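PDB 4ZDT: structure-specific endonuclease subunit slx1 from Schizosaccharomyces pombe, which serves as the catalytic subunit of the slx1-slx4 endonuclease cutting branched DNA in repair and recombination, represented here by its C-terminal RING finger domain. Local coordinates for residues Glu11-Glu14 against Ser15-Arg19; Thr34-Ala37 against Ser38-Thr42; Arg59-Trp63 against Arg64-Ser68. One frame throughout, in Å; residues are numbered along the deposited sequence.

Contact 1 of 3, residues Glu11-Glu14 against Ser15-Arg19; sequences ECIE and SDELR
Ile13 meets Arg19 across the turn: its CG2 branch sits over the centre of one face of the guanidinium, 3.6 Å from Arg19 CZ. The same methyl also touches Arg19 CB, so it rests in the curve of the folded arginine chain. With CG between the backbone N and the carbonyl carbon (chi1 83°) and further bends at chi2 and chi3, Arg19 curls back toward the turn instead of reaching outward. Ile13 CA also passes 3.7 Å from Glu17 OE2. The isoleucine side chain is buried, packing on Cys6, His32 and Ile30. This loop lies between zinc ligands Cys9 and Cys22 of the RING finger, and Ile13 brings it in against ligands of the first zinc site, Cys6 and His32.

Glu14 starts a type I beta turn that ends at Glu17. Its backbone N donates to Glu17 OE2 at 3.1 Å, with an N-H...O angle of 153°, meeting the carboxylate oxygen nearly along its C-O axis. The Glu17 chain, extended beyond CG, reaches back to the first residue of the turn. In the other direction Glu17 N gives a weak bond of 3.3 Å to Glu14 O, closing the turn. That carbonyl oxygen also lies 2.7 Å from Arg19 NH2, while Arg19 NE makes a weak bond of 3.2 Å to Glu17 O. An alanine in place of Arg19 takes away the guanidinium, which would probably uncover Ile13 CG2 and cost Glu17 O the weak bond from NE. Beyond the turn, Leu18 packs on Ile26 of the slx4 chain.

Contact 2 of 3, residues Thr34-Ala37 against Ser38-Thr42; sequences TCLA and SSFLT. With ZN (zinc ion), chain E.
Leu36 lies against Phe40 one helical turn on, its CG over the ring face at 4.1 Å from the Phe40 ring centroid, in a CH-pi contact shifted toward the rim. The closest carbons are Leu36 CD1 and Phe40 CZ at 3.5 Å. Leu36 CG is anti to the backbone N (chi1 -168°), a setting that brings CG and the CD1 branch to the ring, with CD2 farther off. Leu36 O lies over a face of the same phenyl and accepts from Ser39 OG at 2.7 Å.

The residue before Leu36, Cys35, binds the zinc ion through SG at 2.3 Å, together with Cys6, Cys9 and His32: this helix of the RING finger supplies the last ligand of the first zinc site. Regular helical bonds run from Ser38 N to Thr34 O and from Ser39 N to Cys35 O. At the far end Ala37 O takes two donors, Phe40 N at 2.9 Å from above the carbonyl plane and Leu41 N at 3.0 Å nearly in line with its C=O, just where Leu41 leaves the helix. Further out, Phe40 meets Phe66 edge-to-face, and Ser38 and Ala37 pack on Trp25 and Leu29 of the slx4 chain.

Contact 3 of 3, residues Arg59-Trp63 against Arg64-Ser68; sequences RVLRW and REFLS
The Phe66 ring has Trp63 O at its edge, in the ring plane, 3.6 Å from CD2. Leu61 crosses the same phenyl at about a right angle, with Leu61 CB 3.9 Å from Phe66 CE2. Against the pyrrole side of the Trp63 indole comes Leu67, its CD1 4.0 Å from Trp63 NE1. With CG anti to the backbone N (chi1 180°), the indole reaches Leu36 and Ala37 of the helix, and its NE1 is spent on Leu29 O of the slx4 chain.

Beside the rings, polar bonds tie strand 60-62 to the turn. Glu65, bent at chi2, folds its carboxylate back so that OE1 accepts from Arg62 N at 2.7 Å, the carboxylate C-O pointing almost straight at the donor. Glu65 N returns a bond to Arg62 O at 3.0 Å, and Phe66 N one to Trp63 O at 3.0 Å, both donors standing above the carbonyl planes as the chain tightens into a 3-10 turn. Arg64 makes a cation-pi contact with Tyr31 of the slx4 chain. Strand 60-62 and this turn follow the last ligand, Cys57, and pack back on the second zinc site of the RING finger, with Phe66 against its cysteine ligands.

Contacts 2 and 3 are partly buried and share an apolar core, whereas contact 1 is a surface turn whose centre lies about 17 and 18 Å from theirs. The 34-42 helix and the 59-68 strand-turn touch directly: Phe40 CE2 is 3.5 Å from Phe66 CE2, and Ala37 N is 3.7 Å from Trp63 CH2. The two zinc sites divide among the contacts: contact 2 supplies a ligand of the first, contact 1 packs beside that same site, and contact 3 flanks the second. Contact 1 rests mainly on a carboxylate and a methyl over a guanidinium; the others add aromatic and aliphatic packing, though contact 3 also sets a carboxylate on a backbone N-H. All three reach slx4.

Contact 1 of 3, residues Glu11-Glu14 against Ser15-Arg19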
ATOM      1  N   GLU A  11      13.385   0.335 -12.562  1.00 48.00           N
ATOM      2  CA  GLU A  11      12.592   1.007 -13.588  1.00 48.90           C
ATOM      3  C   GLU A  11      12.581   2.498 -13.307  1.00 49.51           C
ATOM      4  O   GLU A  11      12.794   2.932 -12.164  1.00 49.20           O
ATOM      5  CB  GLU A  11      11.151   0.473 -13.649  1.00 49.19           C
ATOM      6  CG  GLU A  11      11.017  -1.049 -13.732  1.00 50.68           C
ATOM      7  CD  GLU A  11      11.607  -1.635 -15.007  1.00 53.79           C
ATOM      8  OE1 GLU A  11      11.400  -1.045 -16.093  1.00 53.12           O
ATOM      9  OE2 GLU A  11      12.270  -2.697 -14.920  1.00 55.56           O
ATOM     10  N   CYS A  12      12.345   3.282 -14.351  1.00 50.27           N
ATOM     11  CA  CYS A  12      12.304   4.725 -14.219  1.00 51.47           C
ATOM     12  C   CYS A  12      11.049   5.177 -13.496  1.00 51.29           C
ATOM     13  O   CYS A  12      10.002   4.542 -13.596  1.00 51.53           O
ATOM     14  CB  CYS A  12      12.438   5.411 -15.580  1.00 51.58           C
ATOM     15  SG  CYS A  12      14.085   5.478 -16.312  1.00 56.06           S
ATOM     16  N   ILE A  13      11.178   6.261 -12.743  1.00 51.31           N
ATOM     17  CA  ILE A  13      10.049   6.875 -12.062  1.00 51.37           C
ATOM     18  C   ILE A  13       9.678   8.121 -12.846  1.00 51.83           C
ATOM     19  O   ILE A  13      10.463   9.057 -12.940  1.00 51.63           O
ATOM     20  CB  ILE A  13      10.373   7.229 -10.577  1.00 50.72           C
ATOM     21  CG1 ILE A  13      10.836   5.982  -9.815  1.00 50.28           C
ATOM     22  CG2 ILE A  13       9.163   7.859  -9.898  1.00 50.30           C
ATOM     23  CD1 ILE A  13      11.333   6.255  -8.390  1.00 49.50           C
ATOM     24  N   GLU A  14       8.472   8.118 -13.402  1.00 53.05           N
ATOM     25  CA  GLU A  14       7.989   9.217 -14.234  1.00 54.12           C
ATOM     26  C   GLU A  14       7.859  10.504 -13.423  1.00 54.52           C
ATOM     27  O   GLU A  14       7.864  10.468 -12.189  1.00 54.96           O
ATOM     28  CB  GLU A  14       6.651   8.852 -14.894  1.00 54.39           C
ATOM     29  CG  GLU A  14       6.670   7.571 -15.751  1.00 56.14           C
ATOM     30  CD  GLU A  14       7.724   7.587 -16.862  1.00 58.26           C
ATOM     31  OE1 GLU A  14       8.105   8.685 -17.338  1.00 58.84           O
ATOM     32  OE2 GLU A  14       8.172   6.488 -17.263  1.00 58.74           O
ATOM     33  N   SER A  15       7.753  11.637 -14.116  1.00 54.55           N
ATOM     34  CA  SER A  15       7.623  12.944 -13.460  1.00 54.55           C
ATOM     35  C   SER A  15       6.280  13.143 -12.755  1.00 54.15           C
ATOM     36  O   SER A  15       6.189  13.903 -11.787  1.00 54.35           O
ATOM     37  CB  SER A  15       7.847  14.072 -14.471  1.00 54.77           C
ATOM     38  OG  SER A  15       9.195  14.091 -14.900  1.00 55.47           O
ATOM     39  N   ASP A  16       5.248  12.463 -13.249  1.00 53.56           N
ATOM     40  CA  ASP A  16       3.897  12.565 -12.693  1.00 52.88           C
ATOM     41  C   ASP A  16       3.651  11.554 -11.573  1.00 51.43           C
ATOM     42  O   ASP A  16       2.562  11.512 -10.980  1.00 51.60           O
ATOM     43  CB  ASP A  16       2.855  12.374 -13.805  1.00 53.62           C
ATOM     44  CG  ASP A  16       2.838  13.530 -14.800  1.00 55.43           C
ATOM     45  OD1 ASP A  16       3.219  14.663 -14.419  1.00 57.74           O
ATOM     46  OD2 ASP A  16       2.429  13.306 -15.964  1.00 57.41           O
ATOM     47  N   GLU A  17       4.666  10.741 -11.292  1.00 49.08           N
ATOM     48  CA  GLU A  17       4.511   9.608 -10.396  1.00 46.62           C
ATOM     49  C   GLU A  17       4.925   9.971  -8.973  1.00 44.14           C
ATOM     50  O   GLU A  17       5.920  10.665  -8.768  1.00 43.57           O
ATOM     51  CB  GLU A  17       5.344   8.433 -10.904  1.00 47.30           C
ATOM     52  CG  GLU A  17       4.748   7.074 -10.601  1.00 49.24           C
ATOM     53  CD  GLU A  17       5.461   5.943 -11.313  1.00 51.77           C
ATOM     54  OE1 GLU A  17       5.059   4.778 -11.110  1.00 53.61           O
ATOM     55  OE2 GLU A  17       6.418   6.207 -12.074  1.00 54.18           O
ATOM     56  N   LEU A  18       4.146   9.503  -8.001  1.00 40.92           N
ATOM     57  CA  LEU A  18       4.508   9.613  -6.594  1.00 37.84           C
ATOM     58  C   LEU A  18       5.680   8.681  -6.304  1.00 36.19           C
ATOM     59  O   LEU A  18       5.825   7.636  -6.940  1.00 36.29           O
ATOM     60  CB  LEU A  18       3.321   9.259  -5.702  1.00 37.20           C
ATOM     61  CG  LEU A  18       2.043  10.080  -5.839  1.00 36.87           C
ATOM     62  CD1 LEU A  18       0.937   9.501  -4.956  1.00 35.62           C
ATOM     63  CD2 LEU A  18       2.265  11.583  -5.531  1.00 35.94           C
ATOM     64  N   ARG A  19       6.517   9.050  -5.340  1.00 33.34           N
ATOM     65  CA  ARG A  19       7.686   8.233  -4.999  1.00 31.30           C
ATOM     66  C   ARG A  19       8.159   8.422  -3.560  1.00 29.58           C
ATOM     67  O   ARG A  19       8.155   9.534  -3.032  1.00 29.33           O
ATOM     68  CB  ARG A  19       8.836   8.520  -5.968  1.00 31.19           C
ATOM     69  CG  ARG A  19       9.660   9.746  -5.609  1.00 32.20           C
ATOM     70  CD  ARG A  19      10.090  10.505  -6.854  1.00 35.64           C
ATOM     71  NE  ARG A  19       8.961  10.797  -7.735  1.00 37.39           N
ATOM     72  CZ  ARG A  19       9.071  11.321  -8.956  1.00 38.74           C
ATOM     73  NH1 ARG A  19      10.278  11.620  -9.432  1.00 38.62           N
ATOM     74  NH2 ARG A  19       7.990  11.553  -9.688  1.00 38.83           N
TER

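Contact 2 of 3, residues Thr34-Ala37 against Ser38-Thr42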
ATOM      1  N   THR A  34       5.033   1.457  -4.090  1.00 24.73           N
ATOM      2  CA  THR A  34       4.683   0.039  -4.026  1.00 25.00           C
ATOM      3  C   THR A  34       5.907  -0.831  -3.815  1.00 24.97           C
ATOM      4  O   THR A  34       5.861  -1.764  -3.023  1.00 24.79           O
ATOM      5  CB  THR A  34       3.861  -0.434  -5.254  1.00 25.04           C
ATOM      6  OG1 THR A  34       4.557  -0.065  -6.448  1.00 25.73           O
ATOM      7  CG2 THR A  34       2.526   0.248  -5.257  1.00 23.80           C
ATOM      8  N   CYS A  35       7.015  -0.512  -4.490  1.00 25.01           N
ATOM      9  CA  CYS A  35       8.256  -1.262  -4.272  1.00 25.47           C
ATOM     10  C   CYS A  35       8.728  -1.226  -2.817  1.00 24.43           C
ATOM     11  O   CYS A  35       9.020  -2.261  -2.218  1.00 24.06           O
ATOM     12  CB  CYS A  35       9.391  -0.767  -5.194  1.00 25.96           C
ATOM     13  SG  CYS A  35       9.059  -1.105  -6.929  1.00 28.95           S
ATOM     14  N   LEU A  36       8.847  -0.019  -2.245  1.00 24.09           N
ATOM     15  CA  LEU A  36       9.255   0.129  -0.848  1.00 23.66           C
ATOM     16  C   LEU A  36       8.272  -0.579   0.090  1.00 23.58           C
ATOM     17  O   LEU A  36       8.680  -1.298   0.988  1.00 23.48           O
ATOM     18  CB  LEU A  36       9.361   1.622  -0.462  1.00 22.97           C
ATOM     19  CG  LEU A  36      10.051   1.933   0.873  1.00 23.23           C
ATOM     20  CD1 LEU A  36      11.490   1.424   0.890  1.00 23.57           C
ATOM     21  CD2 LEU A  36      10.030   3.431   1.186  1.00 23.15           C
ATOM     22  N   ALA A  37       6.975  -0.363  -0.116  1.00 24.42           N
ATOM     23  CA  ALA A  37       5.986  -0.988   0.758  1.00 25.09           C
ATOM     24  C   ALA A  37       6.138  -2.510   0.740  1.00 25.81           C
ATOM     25  O   ALA A  37       6.211  -3.161   1.793  1.00 25.11           O
ATOM     26  CB  ALA A  37       4.572  -0.567   0.357  1.00 25.32           C
ATOM     27  N   SER A  38       6.213  -3.076  -0.471  1.00 27.20           N
ATOM     28  CA  SER A  38       6.405  -4.524  -0.628  1.00 28.46           C
ATOM     29  C   SER A  38       7.658  -5.020   0.158  1.00 28.82           C
ATOM     30  O   SER A  38       7.604  -6.054   0.857  1.00 28.56           O
ATOM     31  CB  SER A  38       6.439  -4.884  -2.123  1.00 28.74           C
ATOM     32  OG  SER A  38       6.590  -6.269  -2.287  1.00 31.85           O
ATOM     33  N   SER A  39       8.749  -4.246   0.119  1.00 28.58           N
ATOM     34  CA  SER A  39       9.977  -4.632   0.839  1.00 28.54           C
ATOM     35  C   SER A  39       9.821  -4.574   2.363  1.00 28.84           C
ATOM     36  O   SER A  39      10.557  -5.222   3.080  1.00 29.36           O
ATOM     37  CB  SER A  39      11.171  -3.768   0.407  1.00 28.56           C
ATOM     38  OG  SER A  39      11.067  -2.449   0.928  1.00 27.71           O
ATOM     39  N   PHE A  40       8.873  -3.777   2.838  1.00 28.68           N
ATOM     40  CA  PHE A  40       8.645  -3.576   4.270  1.00 29.00           C
ATOM     41  C   PHE A  40       7.647  -4.581   4.861  1.00 30.32           C
ATOM     42  O   PHE A  40       7.706  -4.870   6.061  1.00 29.97           O
ATOM     43  CB  PHE A  40       8.113  -2.169   4.523  1.00 28.43           C
ATOM     44  CG  PHE A  40       9.161  -1.074   4.465  1.00 25.57           C
ATOM     45  CD1 PHE A  40      10.475  -1.334   4.094  1.00 24.56           C
ATOM     46  CD2 PHE A  40       8.809   0.233   4.777  1.00 23.51           C
ATOM     47  CE1 PHE A  40      11.441  -0.302   4.062  1.00 21.87           C
ATOM     48  CE2 PHE A  40       9.764   1.273   4.746  1.00 24.74           C
ATOM     49  CZ  PHE A  40      11.089   0.989   4.368  1.00 20.89           C
ATOM     50  N   LEU A  41       6.737  -5.105   4.032  1.00 30.96           N
ATOM     51  CA  LEU A  41       5.658  -5.992   4.511  1.00 32.73           C
ATOM     52  C   LEU A  41       6.169  -7.332   5.065  1.00 34.50           C
ATOM     53  O   LEU A  41       7.061  -7.940   4.481  1.00 35.13           O
ATOM     54  CB  LEU A  41       4.601  -6.220   3.397  1.00 32.39           C
ATOM     55  CG  LEU A  41       3.828  -4.971   2.941  1.00 32.28           C
ATOM     56  CD1 LEU A  41       2.857  -5.269   1.818  1.00 33.94           C
ATOM     57  CD2 LEU A  41       3.105  -4.274   4.086  1.00 31.77           C
ATOM     58  N   THR A  42       5.596  -7.786   6.180  1.00 36.84           N
ATOM     59  CA  THR A  42       6.059  -9.016   6.849  1.00 39.14           C
ATOM     60  C   THR A  42       5.128 -10.229   6.664  1.00 39.78           C
ATOM     61  O   THR A  42       5.527 -11.371   6.916  1.00 40.65           O
ATOM     62  CB  THR A  42       6.381  -8.775   8.353  1.00 39.21           C
ATOM     63  OG1 THR A  42       5.277  -8.122   8.994  1.00 41.17           O
ATOM     64  CG2 THR A  42       7.621  -7.884   8.499  1.00 41.13           C
TER
HETATM   65 ZN    ZN E 301      10.315   0.343  -8.167  1.00 43.55          ZN

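Contact 3 of 3, residues Arg59-Trp63 against Arg64-Ser68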
ATOM      1  N   ARG A  59      18.565   3.209   8.697  1.00 26.88           N
ATOM      2  CA  ARG A  59      17.702   3.726   9.771  1.00 25.41           C
ATOM      3  C   ARG A  59      16.356   2.989   9.719  1.00 25.20           C
ATOM      4  O   ARG A  59      15.925   2.575   8.641  1.00 23.65           O
ATOM      5  CB  ARG A  59      17.461   5.224   9.622  1.00 25.42           C
ATOM      6  CG  ARG A  59      18.700   6.127   9.826  1.00 24.02           C
ATOM      7  CD  ARG A  59      18.313   7.564   9.478  1.00 22.00           C
ATOM      8  NE  ARG A  59      19.346   8.582   9.727  1.00 23.03           N
ATOM      9  CZ  ARG A  59      20.170   9.062   8.801  1.00 24.98           C
ATOM     10  NH1 ARG A  59      20.134   8.591   7.544  1.00 23.94           N
ATOM     11  NH2 ARG A  59      21.048  10.008   9.128  1.00 25.29           N
ATOM     12  N   VAL A  60      15.705   2.814  10.874  1.00 24.66           N
ATOM     13  CA  VAL A  60      14.381   2.158  10.906  1.00 24.17           C
ATOM     14  C   VAL A  60      13.350   3.212  11.206  1.00 23.76           C
ATOM     15  O   VAL A  60      13.310   3.765  12.318  1.00 24.10           O
ATOM     16  CB  VAL A  60      14.313   1.018  11.950  1.00 23.92           C
ATOM     17  CG1 VAL A  60      12.909   0.425  12.011  1.00 24.90           C
ATOM     18  CG2 VAL A  60      15.319  -0.071  11.595  1.00 24.49           C
ATOM     19  N   LEU A  61      12.521   3.506  10.208  1.00 23.00           N
ATOM     20  CA  LEU A  61      11.619   4.650  10.260  1.00 23.06           C
ATOM     21  C   LEU A  61      10.195   4.190  10.046  1.00 22.93           C
ATOM     22  O   LEU A  61       9.980   3.090   9.545  1.00 23.34           O
ATOM     23  CB  LEU A  61      11.996   5.678   9.189  1.00 23.10           C
ATOM     24  CG  LEU A  61      13.468   6.123   9.222  1.00 24.22           C
ATOM     25  CD1 LEU A  61      13.726   6.980   7.999  1.00 24.52           C
ATOM     26  CD2 LEU A  61      13.781   6.890  10.512  1.00 22.98           C
ATOM     27  N   ARG A  62       9.234   5.032  10.423  1.00 22.71           N
ATOM     28  CA  ARG A  62       7.818   4.722  10.207  1.00 22.31           C
ATOM     29  C   ARG A  62       7.476   5.053   8.764  1.00 21.92           C
ATOM     30  O   ARG A  62       8.122   5.917   8.151  1.00 20.44           O
ATOM     31  CB  ARG A  62       6.952   5.559  11.148  1.00 23.16           C
ATOM     32  CG  ARG A  62       7.094   5.142  12.605  1.00 24.75           C
ATOM     33  CD  ARG A  62       6.468   6.137  13.592  1.00 27.64           C
ATOM     34  NE  ARG A  62       6.681   5.626  14.955  1.00 30.98           N
ATOM     35  CZ  ARG A  62       6.076   6.088  16.063  1.00 33.39           C
ATOM     36  NH1 ARG A  62       5.216   7.094  15.998  1.00 32.76           N
ATOM     37  NH2 ARG A  62       6.346   5.531  17.238  1.00 31.51           N
ATOM     38  N   TRP A  63       6.441   4.397   8.247  1.00 21.25           N
ATOM     39  CA  TRP A  63       6.041   4.518   6.850  1.00 21.08           C
ATOM     40  C   TRP A  63       5.902   5.965   6.433  1.00 21.17           C
ATOM     41  O   TRP A  63       6.375   6.371   5.369  1.00 19.74           O
ATOM     42  CB  TRP A  63       4.717   3.759   6.597  1.00 21.20           C
ATOM     43  CG  TRP A  63       4.256   3.865   5.163  1.00 22.08           C
ATOM     44  CD1 TRP A  63       3.126   4.487   4.694  1.00 21.63           C
ATOM     45  CD2 TRP A  63       4.960   3.390   4.008  1.00 21.84           C
ATOM     46  NE1 TRP A  63       3.073   4.403   3.310  1.00 21.75           N
ATOM     47  CE2 TRP A  63       4.185   3.730   2.870  1.00 22.77           C
ATOM     48  CE3 TRP A  63       6.167   2.701   3.825  1.00 22.77           C
ATOM     49  CZ2 TRP A  63       4.587   3.412   1.566  1.00 23.39           C
ATOM     50  CZ3 TRP A  63       6.559   2.367   2.510  1.00 22.59           C
ATOM     51  CH2 TRP A  63       5.771   2.729   1.409  1.00 21.06           C
ATOM     52  N   ARG A  64       5.239   6.754   7.270  1.00 21.63           N
ATOM     53  CA  ARG A  64       4.969   8.155   6.960  1.00 22.91           C
ATOM     54  C   ARG A  64       6.230   8.942   6.606  1.00 22.51           C
ATOM     55  O   ARG A  64       6.206   9.804   5.727  1.00 21.96           O
ATOM     56  CB  ARG A  64       4.244   8.830   8.127  1.00 23.56           C
ATOM     57  CG  ARG A  64       3.395  10.024   7.723  1.00 25.37           C
ATOM     58  CD  ARG A  64       2.504  10.481   8.867  1.00 26.65           C
ATOM     59  NE  ARG A  64       1.284   9.680   8.971  1.00 26.32           N
ATOM     60  CZ  ARG A  64       0.210   9.854   8.210  1.00 27.76           C
ATOM     61  NH1 ARG A  64       0.196  10.805   7.286  1.00 25.61           N
ATOM     62  NH2 ARG A  64      -0.853   9.077   8.371  1.00 28.60           N
ATOM     63  N   GLU A  65       7.326   8.643   7.294  1.00 22.45           N
ATOM     64  CA  GLU A  65       8.576   9.364   7.099  1.00 22.17           C
ATOM     65  C   GLU A  65       9.040   9.338   5.643  1.00 21.82           C
ATOM     66  O   GLU A  65       9.753  10.238   5.201  1.00 20.97           O
ATOM     67  CB  GLU A  65       9.669   8.794   8.007  1.00 21.42           C
ATOM     68  CG  GLU A  65       9.774   9.482   9.358  1.00 24.87           C
ATOM     69  CD  GLU A  65       8.845   8.878  10.393  1.00 24.37           C
ATOM     70  OE1 GLU A  65       9.089   7.728  10.813  1.00 23.34           O
ATOM     71  OE2 GLU A  65       7.872   9.555  10.787  1.00 26.50           O
ATOM     72  N   PHE A  66       8.639   8.309   4.901  1.00 21.64           N
ATOM     73  CA  PHE A  66       9.063   8.187   3.502  1.00 22.06           C
ATOM     74  C   PHE A  66       8.181   8.976   2.542  1.00 22.85           C
ATOM     75  O   PHE A  66       8.451   9.034   1.332  1.00 22.85           O
ATOM     76  CB  PHE A  66       9.155   6.711   3.103  1.00 21.46           C
ATOM     77  CG  PHE A  66      10.179   5.947   3.890  1.00 22.06           C
ATOM     78  CD1 PHE A  66      11.519   5.952   3.494  1.00 20.80           C
ATOM     79  CD2 PHE A  66       9.804   5.200   5.017  1.00 20.43           C
ATOM     80  CE1 PHE A  66      12.468   5.237   4.216  1.00 21.25           C
ATOM     81  CE2 PHE A  66      10.746   4.487   5.743  1.00 20.63           C
ATOM     82  CZ  PHE A  66      12.090   4.513   5.338  1.00 21.99           C
ATOM     83  N   LEU A  67       7.170   9.656   3.086  1.00 22.82           N
ATOM     84  CA  LEU A  67       6.191  10.345   2.249  1.00 23.86           C
ATOM     85  C   LEU A  67       6.373  11.862   2.162  1.00 24.97           C
ATOM     86  O   LEU A  67       5.384  12.572   1.977  1.00 24.98           O
ATOM     87  CB  LEU A  67       4.754  10.018   2.743  1.00 23.43           C
ATOM     88  CG  LEU A  67       4.351   8.541   2.889  1.00 24.63           C
ATOM     89  CD1 LEU A  67       2.935   8.379   3.415  1.00 25.18           C
ATOM     90  CD2 LEU A  67       4.511   7.788   1.569  1.00 25.87           C
ATOM     91  N   SER A  68       7.608  12.375   2.250  1.00 25.98           N
ATOM     92  CA  SER A  68       7.804  13.848   2.313  1.00 27.84           C
ATOM     93  C   SER A  68       7.363  14.612   1.070  1.00 28.62           C
ATOM     94  O   SER A  68       7.077  15.801   1.147  1.00 30.11           O
ATOM     95  CB  SER A  68       9.253  14.238   2.656  1.00 28.35           C
ATOM     96  OG  SER A  68      10.131  13.862   1.604  1.00 29.25           O
TER